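Local coordinates for protein Cys-Gly metallodipeptidase DUG1 (Saccharomyces cerevisiae, PDB 4G1P) that hydrolyses the Cys-Gly dipeptide as a zinc- or manganese-dependent M20-family metallopeptidase and serves as catalytic component of the yeast complex that degrades glutathione, at residues 83-88 / 187-192; 94-99 / 162-167. All blocks are in the same frame, centred on the assembly; numbering follows the deposited sequence.

Contact 1: 83-88 / 187-192; sequences VILSRF and NGYFKG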
# COMPACT_ATOMS: atom_id res chain seq x y z
N VAL A 83 22.22 -10.51 -19.03
CA VAL A 83 21.57 -10.51 -20.34
C VAL A 83 22.12 -11.71 -21.05
O VAL A 83 23.32 -11.99 -20.94
CB VAL A 83 21.87 -9.25 -21.18
CG1 VAL A 83 21.23 -9.39 -22.54
CG2 VAL A 83 21.32 -8.03 -20.51
N ILE A 84 21.26 -12.45 -21.74
CA ILE A 84 21.65 -13.73 -22.30
C ILE A 84 21.86 -13.62 -23.79
O ILE A 84 20.92 -13.41 -24.54
CB ILE A 84 20.58 -14.80 -22.06
CG1 ILE A 84 20.29 -14.95 -20.57
CG2 ILE A 84 21.03 -16.11 -22.66
CD1 ILE A 84 19.15 -15.90 -20.26
N LEU A 85 23.11 -13.75 -24.22
CA LEU A 85 23.42 -13.69 -25.64
C LEU A 85 23.78 -15.08 -26.15
O LEU A 85 24.56 -15.79 -25.52
CB LEU A 85 24.58 -12.73 -25.91
CG LEU A 85 24.56 -11.31 -25.32
CD1 LEU A 85 25.74 -10.57 -25.89
CD2 LEU A 85 23.27 -10.56 -25.61
N SER A 86 23.23 -15.45 -27.29
CA SER A 86 23.59 -16.70 -27.92
C SER A 86 23.39 -16.64 -29.43
O SER A 86 22.72 -15.74 -29.95
CB SER A 86 22.77 -17.84 -27.33
OG SER A 86 21.43 -17.77 -27.74
N ARG A 87 24.00 -17.58 -30.14
CA ARG A 87 23.83 -17.67 -31.58
C ARG A 87 23.43 -19.09 -31.92
O ARG A 87 23.80 -20.04 -31.22
CB ARG A 87 25.12 -17.29 -32.32
CG ARG A 87 26.14 -16.53 -31.47
CD ARG A 87 27.43 -16.14 -32.22
NE ARG A 87 27.24 -14.91 -32.96
CZ ARG A 87 27.71 -13.72 -32.59
NH1 ARG A 87 28.44 -13.59 -31.50
NH2 ARG A 87 27.45 -12.66 -33.34
N PHE A 88 22.64 -19.22 -32.97
CA PHE A 88 22.37 -20.54 -33.55
C PHE A 88 22.64 -20.48 -35.04
O PHE A 88 21.95 -19.80 -35.80
CB PHE A 88 20.95 -21.02 -33.26
CG PHE A 88 20.67 -22.39 -33.79
CD1 PHE A 88 20.19 -22.56 -35.08
CD2 PHE A 88 20.93 -23.51 -33.02
CE1 PHE A 88 19.95 -23.83 -35.58
CE2 PHE A 88 20.69 -24.78 -33.51
CZ PHE A 88 20.20 -24.94 -34.79
N ASN A 187 29.29 -3.15 -32.51
CA ASN A 187 30.38 -3.50 -33.41
C ASN A 187 31.16 -4.67 -32.83
O ASN A 187 32.34 -4.87 -33.13
CB ASN A 187 31.31 -2.31 -33.66
CG ASN A 187 31.44 -1.40 -32.43
OD1 ASN A 187 30.81 -1.65 -31.40
ND2 ASN A 187 32.26 -0.36 -32.55
N GLY A 188 30.46 -5.43 -31.98
CA GLY A 188 31.02 -6.58 -31.29
C GLY A 188 30.13 -7.78 -31.50
O GLY A 188 30.02 -8.28 -32.62
N TYR A 189 29.47 -8.23 -30.43
CA TYR A 189 28.63 -9.43 -30.51
C TYR A 189 27.53 -9.28 -31.55
O TYR A 189 27.14 -10.26 -32.16
CB TYR A 189 28.04 -9.78 -29.15
CG TYR A 189 27.56 -11.21 -29.03
CD1 TYR A 189 26.36 -11.61 -29.59
CD2 TYR A 189 28.31 -12.15 -28.35
CE1 TYR A 189 25.92 -12.92 -29.50
CE2 TYR A 189 27.87 -13.47 -28.24
CZ TYR A 189 26.68 -13.84 -28.82
OH TYR A 189 26.25 -15.14 -28.72
N PHE A 190 27.06 -8.05 -31.78
CA PHE A 190 25.95 -7.80 -32.69
C PHE A 190 26.37 -7.27 -34.07
O PHE A 190 25.52 -6.80 -34.84
CB PHE A 190 24.99 -6.79 -32.08
CG PHE A 190 24.37 -7.26 -30.80
CD1 PHE A 190 24.00 -8.58 -30.64
CD2 PHE A 190 24.16 -6.37 -29.75
CE1 PHE A 190 23.41 -9.01 -29.46
CE2 PHE A 190 23.58 -6.80 -28.58
CZ PHE A 190 23.20 -8.12 -28.43
N LYS A 191 27.67 -7.36 -34.38
CA LYS A 191 28.22 -6.73 -35.58
C LYS A 191 27.53 -7.14 -36.88
O LYS A 191 27.25 -6.29 -37.73
CB LYS A 191 29.74 -6.93 -35.69
CG LYS A 191 30.20 -8.24 -36.30
CD LYS A 191 31.73 -8.29 -36.41
CE LYS A 191 32.26 -9.68 -36.82
NZ LYS A 191 32.13 -9.98 -38.29
N GLY A 192 27.22 -8.42 -37.04
CA GLY A 192 26.69 -8.89 -38.31
C GLY A 192 25.18 -8.87 -38.47
O GLY A 192 24.66 -9.36 -39.48
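Tyr189 lies between Arg87 and Leu85, one on each face of its ring. The guanidinium of Arg87 lies nearly flat on the phenol as a cation-pi stack, the two planes 28° apart and Arg87 CZ 3.9 Å from the ring centroid. Its NH1 sits over the middle of the ring, 3.1 Å above the plane. On the opposite face, Leu85 CD1 makes a CH-pi contact, 3.9 Å from the Tyr189 centroid and displaced toward the rim. Tyr189 starts out toward strand 83-88, and chi1 of -161° sets CG anti to the backbone N.

This strand belongs to the mixed sheet of the catalytic domain, and 187-192 is the loop that leads from helix 178-185 toward strand 195-198, with a type I turn from Gly188 to Lys191. Tyr189 and Phe190 thus pack from the loop against the sheet.

Among the polar contacts, Arg87 NH2 donates to Tyr189 O at 2.7 Å. The bond is bent, 137° at the hydrogen, and the acceptor is tilted out of the guanidinium plane. NH1 also forms a salt bridge with Asp60, whose backbone O is hydrogen-bonded to Tyr189 OH; one residue thus binds both the guanidinium, through its carboxylate, and the phenol hydroxyl.

A further apolar contact comes from Leu85, whose CD2 reaches Phe190 CZ at 3.7 Å, the two side chains crossing at about a right angle.

Contact 2: 94-99 / 162-167; sequences KKTVLV and NLVTCF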
# COMPACT_ATOMS: atom_id res chain seq x y z
N LYS A 94 24.10 -16.64 -44.89
CA LYS A 94 22.74 -16.46 -44.43
C LYS A 94 22.57 -15.11 -43.74
O LYS A 94 23.54 -14.54 -43.22
CB LYS A 94 22.33 -17.59 -43.49
CG LYS A 94 22.21 -18.94 -44.17
CD LYS A 94 21.33 -19.88 -43.35
CE LYS A 94 21.14 -21.22 -44.03
NZ LYS A 94 22.16 -22.18 -43.59
N LYS A 95 21.35 -14.58 -43.76
CA LYS A 95 21.07 -13.39 -42.99
C LYS A 95 21.11 -13.69 -41.47
O LYS A 95 20.90 -14.82 -41.03
CB LYS A 95 19.71 -12.81 -43.39
CG LYS A 95 19.66 -12.35 -44.82
CD LYS A 95 18.23 -12.06 -45.25
CE LYS A 95 18.13 -11.69 -46.73
NZ LYS A 95 16.73 -11.41 -47.17
N THR A 96 21.40 -12.67 -40.69
CA THR A 96 21.40 -12.84 -39.24
C THR A 96 20.24 -12.09 -38.58
O THR A 96 20.14 -10.88 -38.70
CB THR A 96 22.71 -12.36 -38.65
OG1 THR A 96 23.76 -13.20 -39.14
CG2 THR A 96 22.67 -12.44 -37.14
N VAL A 97 19.36 -12.82 -37.91
CA VAL A 97 18.28 -12.17 -37.18
C VAL A 97 18.53 -12.19 -35.67
O VAL A 97 18.77 -13.25 -35.08
CB VAL A 97 16.91 -12.81 -37.47
CG1 VAL A 97 15.83 -12.07 -36.71
CG2 VAL A 97 16.62 -12.78 -38.94
N LEU A 98 18.48 -11.02 -35.06
CA LEU A 98 18.58 -10.92 -33.61
C LEU A 98 17.17 -10.92 -33.04
O LEU A 98 16.32 -10.11 -33.46
CB LEU A 98 19.33 -9.65 -33.20
CG LEU A 98 19.35 -9.29 -31.71
CD1 LEU A 98 19.79 -10.47 -30.91
CD2 LEU A 98 20.30 -8.16 -31.45
N VAL A 99 16.92 -11.83 -32.10
CA VAL A 99 15.66 -11.82 -31.37
C VAL A 99 15.88 -11.42 -29.92
O VAL A 99 16.80 -11.90 -29.26
CB VAL A 99 14.88 -13.15 -31.46
CG1 VAL A 99 14.45 -13.42 -32.88
CG2 VAL A 99 15.70 -14.32 -30.91
N ASN A 162 20.87 -17.17 -39.47
CA ASN A 162 21.66 -17.26 -38.26
C ASN A 162 20.93 -16.52 -37.16
O ASN A 162 20.69 -15.32 -37.27
CB ASN A 162 23.04 -16.65 -38.46
CG ASN A 162 23.80 -17.29 -39.61
OD1 ASN A 162 24.07 -18.49 -39.60
ND2 ASN A 162 24.15 -16.49 -40.59
N LEU A 163 20.55 -17.23 -36.10
CA LEU A 163 19.82 -16.63 -35.01
C LEU A 163 20.77 -16.09 -33.96
O LEU A 163 21.79 -16.71 -33.67
CB LEU A 163 18.85 -17.63 -34.39
CG LEU A 163 17.75 -16.91 -33.63
CD1 LEU A 163 16.88 -16.12 -34.62
CD2 LEU A 163 16.92 -17.89 -32.81
N VAL A 164 20.45 -14.93 -33.42
CA VAL A 164 21.25 -14.33 -32.36
C VAL A 164 20.27 -13.88 -31.32
O VAL A 164 19.19 -13.37 -31.64
CB VAL A 164 22.08 -13.14 -32.87
CG1 VAL A 164 22.76 -12.43 -31.72
CG2 VAL A 164 23.10 -13.62 -33.85
N THR A 165 20.63 -14.07 -30.06
CA THR A 165 19.69 -13.91 -28.98
C THR A 165 20.13 -12.81 -28.06
O THR A 165 21.32 -12.62 -27.86
CB THR A 165 19.52 -15.23 -28.21
OG1 THR A 165 18.14 -15.44 -27.96
CG2 THR A 165 20.21 -15.21 -26.90
N CYS A 166 19.18 -12.08 -27.52
CA CYS A 166 19.46 -11.07 -26.51
C CYS A 166 18.29 -11.02 -25.50
O CYS A 166 17.33 -10.27 -25.67
CB CYS A 166 19.70 -9.71 -27.18
SG CYS A 166 20.06 -8.36 -26.02
N PHE A 167 18.38 -11.84 -24.46
CA PHE A 167 17.31 -11.99 -23.48
C PHE A 167 17.69 -11.35 -22.14
O PHE A 167 18.64 -11.78 -21.48
CB PHE A 167 17.01 -13.48 -23.26
CG PHE A 167 16.48 -14.20 -24.49
CD1 PHE A 167 15.76 -13.52 -25.46
CD2 PHE A 167 16.68 -15.57 -24.65
CE1 PHE A 167 15.26 -14.19 -26.59
CE2 PHE A 167 16.18 -16.26 -25.78
CZ PHE A 167 15.46 -15.56 -26.74
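Val164 O accepts the backbone N-H of Val99 at 2.8 Å, nearly straight at 162°, and Leu98 CA-H also points at this oxygen, with CA 3.2 Å away. The same pairing recurs two residues earlier, where Asn162 O takes Val97 N at 2.9 Å and a CA-H of Thr96. Bonds also run the other way, from Asn162 N to Lys95 O, Val164 N to Val97 O and Cys166 N to Val99 O.

The alternation is that of two neighbouring parallel strands, in register from Thr96 beside Asn162 to Val99 beside Thr165, their short axes 4.7 Å apart at closest approach. They lie inside the sheet of the M20 catalytic domain, joined in a beta-alpha-beta crossover through helix 135-154, and strand 96-102 ends at His102, probably a zinc ligand. Val99, Leu163 and Phe167 face that helix, touching Trp145, Val149 and Leu142 respectively.

On this helix-facing side Val99 CG1 meets Leu163 CD1 at 4.0 Å, the side chains crossing at about a right angle. The other side carries Thr96, Leu98, Asn162 and Val164. Thr96 CG2 lies 3.5 Å from Val164 CG2, and Leu98 CD1, placed by a chi2 of 51°, lies 3.6 Å from Val164 CG1. Leu98 CD1 also touches Cys166 CB, and helix 426-433 packs on both residues through Phe429. At the start of strand 162-168, Asn162 CB lies against Thr96 OG1, while Asn162 ND2 donates to Asp91 O.

Overall arrangement
Following the chain from the N terminus, strand 83-88 is the first of the segments involved, followed closely by strand 96-102. The chain then runs through helix 135-154 to strand 162-168, where contact 2 closes its loop. It continues through helix 178-185 to the loop 187-192, where contact 1 closes a longer one, so contact 2 is nested inside the loop closed by contact 1. Strand 162-168 lies between strands 83-88 and 96-102, antiparallel to the first and parallel to the second. The contacts, their centres about 8 Å apart, meet directly: Ser86 O and Thr165 N are 2.7 Å apart, a probable hydrogen bond. Contact 2 joins neighbouring strands, whereas contact 1 fastens a loop to the sheet.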